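Local structure of putative superoxide reductase (Thermotoga maritima, 3QZB) at residues I55-T60 against S125-H130. The protein probably catalyses the one-electron reduction of superoxide to hydrogen peroxide at a non-haem iron centre, using electrons delivered by rubredoxin. Residues are numbered along the deposited sequence; the frame is centred on the assembly and turned at random.
Sequences IPHPNT and SYCNIH. With FE (Fe (III) ion), chain B.
The mononuclear iron centre of the superoxide reductase family joins His-57, in a loop following strand 44-51, to Cys-127 and His-130, at and just beyond the end of strand 119-127. It illustrates how a metal can hold together two segments that otherwise scarcely meet: the facing CA atoms of His-57 and Cys-127 stay 9.6 Å apart, and the gap is bridged by side chains that converge on the iron. His-57 offers its NE2 at 2.2 Å from the iron, whereas His-130 binds through ND1, the ring nitrogen nearer its own backbone. These two nitrogens lie roughly trans, with a His-57 NE2-Fe-His-130 ND1 angle of 152°. Cys-127 SG, 2.3 Å from the iron, makes about 104° at the metal with either nitrogen. This places the sulfur off the line joining the two nitrogens, consistent with the apical position it takes in this family, and it approaches the His-57 ring obliquely, its SG 3.6 Å from NE2.

A second shell steadies both sides. With CG anti to the backbone N (chi1 -172°), the His-57 ring reaches across toward the iron, while its far nitrogen, ND1, donates to an in-plane lone pair of Pro-58 O at 2.7 Å; this second tie restricts rotation of the imidazole. Pro-58 CD lies over one face of the same ring. Across the site, Ile-129 N gives a nearly straight hydrogen bond to Cys-127 SG at 3.5 Å, and His-130 N adds a weak one. Such N-H donors probably draw charge from the thiolate and moderate its donation to iron. His-29 and His-63 bring two more NE2 ligands, completing the square-pyramidal four-histidine, one-cysteine site with axial sulfur that is characteristic of superoxide reductases, here carried on an immunoglobulin-like beta-sandwich.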
ATOM      1  N   ILE A  55       6.737 -16.849 -19.262  1.00  8.79           N
ATOM      2  CA  ILE A  55       7.599 -15.946 -20.009  1.00  8.79           C
ATOM      3  C   ILE A  55       8.129 -14.927 -19.025  1.00  7.78           C
ATOM      4  O   ILE A  55       7.357 -14.178 -18.436  1.00  9.06           O
ATOM      5  CB  ILE A  55       6.874 -15.201 -21.155  1.00  9.76           C
ATOM      6  CG1 ILE A  55       6.238 -16.208 -22.117  1.00 12.24           C
ATOM      7  CG2 ILE A  55       7.884 -14.292 -21.887  1.00 10.02           C
ATOM      8  CD1 ILE A  55       5.348 -15.627 -23.139  1.00 17.51           C
ATOM      9  N   PRO A  56       9.436 -14.841 -18.846  1.00 11.26           N
ATOM     10  CA  PRO A  56       9.981 -13.990 -17.817  1.00 14.38           C
ATOM     11  C   PRO A  56       9.714 -12.492 -18.057  1.00 10.72           C
ATOM     12  O   PRO A  56       9.650 -12.020 -19.197  1.00 11.95           O
ATOM     13  CB  PRO A  56      11.476 -14.255 -17.876  1.00 16.47           C
ATOM     14  CG  PRO A  56      11.736 -15.272 -18.866  1.00 18.35           C
ATOM     15  CD  PRO A  56      10.479 -15.693 -19.506  1.00 14.54           C
ATOM     16  N   HIS A  57       9.555 -11.773 -16.942  1.00  9.94           N
ATOM     17  CA  HIS A  57       9.438 -10.328 -16.996  1.00  9.49           C
ATOM     18  C   HIS A  57      10.682  -9.725 -16.363  1.00  8.37           C
ATOM     19  O   HIS A  57      11.148 -10.189 -15.328  1.00  8.41           O
ATOM     20  CB  HIS A  57       8.156  -9.836 -16.282  1.00  8.94           C
ATOM     21  CG  HIS A  57       7.881  -8.364 -16.478  1.00  8.68           C
ATOM     22  ND1 HIS A  57       8.581  -7.390 -15.788  1.00  7.14           N
ATOM     23  CD2 HIS A  57       7.017  -7.697 -17.293  1.00  7.94           C
ATOM     24  CE1 HIS A  57       8.171  -6.192 -16.180  1.00  6.37           C
ATOM     25  NE2 HIS A  57       7.234  -6.338 -17.092  1.00  6.68           N
ATOM     26  N   PRO A  58      11.213  -8.622 -16.948  1.00  8.46           N
ATOM     27  CA  PRO A  58      12.344  -7.939 -16.318  1.00  7.81           C
ATOM     28  C   PRO A  58      12.118  -7.479 -14.902  1.00  7.86           C
ATOM     29  O   PRO A  58      10.946  -7.240 -14.482  1.00  7.86           O
ATOM     30  CB  PRO A  58      12.565  -6.730 -17.251  1.00 10.85           C
ATOM     31  CG  PRO A  58      12.051  -7.171 -18.574  1.00 10.70           C
ATOM     32  CD  PRO A  58      10.842  -8.019 -18.238  1.00  9.48           C
ATOM     33  N   ASN A  59      13.198  -7.292 -14.165  1.00  6.95           N
ATOM     34  CA  ASN A  59      13.105  -6.638 -12.866  1.00  6.56           C
ATOM     35  C   ASN A  59      14.328  -5.759 -12.743  1.00  6.96           C
ATOM     36  O   ASN A  59      15.315  -6.075 -12.098  1.00  9.31           O
ATOM     37  CB  ASN A  59      13.086  -7.653 -11.767  1.00  8.07           C
ATOM     38  CG  ASN A  59      12.711  -7.051 -10.434  1.00  6.85           C
ATOM     39  OD1 ASN A  59      12.527  -5.823 -10.305  1.00  7.34           O
ATOM     40  ND2 ASN A  59      12.581  -7.920  -9.415  1.00  8.15           N
ATOM     41  N   THR A  60      14.271  -4.616 -13.423  1.00  7.31           N
ATOM     42  CA  THR A  60      15.329  -3.618 -13.396  1.00  7.18           C
ATOM     43  C   THR A  60      14.815  -2.363 -12.727  1.00  8.80           C
ATOM     44  O   THR A  60      13.599  -2.188 -12.530  1.00  7.77           O
ATOM     45  CB  THR A  60      15.842  -3.293 -14.820  1.00  8.88           C
ATOM     46  OG1 THR A  60      14.778  -2.605 -15.497  1.00  8.46           O
ATOM     47  CG2 THR A  60      16.263  -4.572 -15.581  1.00 10.07           C
ATOM     48  N   SER A 125      -2.525  -7.011 -11.672  1.00  5.52           N
ATOM     49  CA  SER A 125      -1.120  -6.663 -11.502  1.00  6.31           C
ATOM     50  C   SER A 125      -0.766  -5.418 -12.283  1.00  5.50           C
ATOM     51  O   SER A 125      -1.488  -5.058 -13.243  1.00  6.05           O
ATOM     52  CB  SER A 125      -0.224  -7.834 -11.896  1.00  6.63           C
ATOM     53  OG  SER A 125      -0.438  -8.207 -13.223  1.00  7.76           O
ATOM     54  N   TYR A 126       0.321  -4.780 -11.906  1.00  5.38           N
ATOM     55  CA  TYR A 126       0.717  -3.494 -12.453  1.00  4.85           C
ATOM     56  C   TYR A 126       2.215  -3.499 -12.728  1.00  4.85           C
ATOM     57  O   TYR A 126       3.016  -3.736 -11.841  1.00  5.47           O
ATOM     58  CB  TYR A 126       0.375  -2.372 -11.441  1.00  4.95           C
ATOM     59  CG  TYR A 126       0.755  -0.998 -11.929  1.00  5.38           C
ATOM     60  CD1 TYR A 126       0.178  -0.443 -13.059  1.00  5.75           C
ATOM     61  CD2 TYR A 126       1.718  -0.288 -11.288  1.00  6.24           C
ATOM     62  CE1 TYR A 126       0.603   0.793 -13.534  1.00  5.94           C
ATOM     63  CE2 TYR A 126       2.154   0.964 -11.745  1.00  5.98           C
ATOM     64  CZ  TYR A 126       1.592   1.471 -12.876  1.00  5.63           C
ATOM     65  OH  TYR A 126       2.025   2.687 -13.409  1.00  6.63           O
ATOM     66  N   CYS A 127       2.551  -3.177 -13.990  1.00  5.90           N
ATOM     67  CA  CYS A 127       3.921  -2.927 -14.443  1.00  5.24           C
ATOM     68  C   CYS A 127       4.138  -1.440 -14.468  1.00  6.25           C
ATOM     69  O   CYS A 127       3.241  -0.663 -14.778  1.00  6.29           O
ATOM     70  CB  CYS A 127       4.081  -3.541 -15.831  1.00  6.04           C
ATOM     71  SG  CYS A 127       5.731  -3.134 -16.517  1.00  6.12           S
ATOM     72  N   ASN A 128       5.331  -1.021 -14.088  1.00  5.42           N
ATOM     73  CA  ASN A 128       5.629   0.429 -14.043  1.00  5.89           C
ATOM     74  C   ASN A 128       5.579   1.115 -15.415  1.00  6.55           C
ATOM     75  O   ASN A 128       5.412   2.337 -15.453  1.00  7.39           O
ATOM     76  CB  ASN A 128       6.924   0.744 -13.318  1.00  5.84           C
ATOM     77  CG  ASN A 128       8.157   0.418 -14.112  1.00  6.20           C
ATOM     78  OD1 ASN A 128       8.174  -0.520 -14.916  1.00  6.98           O
ATOM     79  ND2 ASN A 128       9.240   1.168 -13.867  1.00  8.34           N
ATOM     80  N   ILE A 129       5.655   0.354 -16.527  1.00  5.84           N
ATOM     81  CA  ILE A 129       5.553   0.957 -17.845  1.00  6.08           C
ATOM     82  C   ILE A 129       4.525   0.303 -18.750  1.00  5.76           C
ATOM     83  O   ILE A 129       4.201   0.855 -19.787  1.00  6.61           O
ATOM     84  CB  ILE A 129       6.951   1.020 -18.560  1.00  6.32           C
ATOM     85  CG1 ILE A 129       7.444  -0.364 -18.945  1.00  6.77           C
ATOM     86  CG2 ILE A 129       7.921   1.801 -17.705  1.00  7.74           C
ATOM     87  CD1 ILE A 129       8.837  -0.374 -19.594  1.00  8.09           C
ATOM     88  N   HIS A 130       3.974  -0.883 -18.395  1.00  5.50           N
ATOM     89  CA  HIS A 130       3.024  -1.579 -19.232  1.00  5.33           C
ATOM     90  C   HIS A 130       1.629  -1.732 -18.596  1.00  5.63           C
ATOM     91  O   HIS A 130       0.824  -2.574 -19.028  1.00  6.21           O
ATOM     92  CB  HIS A 130       3.537  -2.968 -19.625  1.00  6.41           C
ATOM     93  CG  HIS A 130       4.797  -2.920 -20.448  1.00  6.76           C
ATOM     94  ND1 HIS A 130       5.994  -3.509 -20.044  1.00  6.52           N
ATOM     95  CD2 HIS A 130       5.026  -2.381 -21.683  1.00  7.38           C
ATOM     96  CE1 HIS A 130       6.879  -3.313 -21.000  1.00  7.30           C
ATOM     97  NE2 HIS A 130       6.341  -2.645 -21.995  1.00  7.37           N
TER
HETATM   98 FE    FE B 132       6.372  -4.613 -18.205  1.00  5.79          FE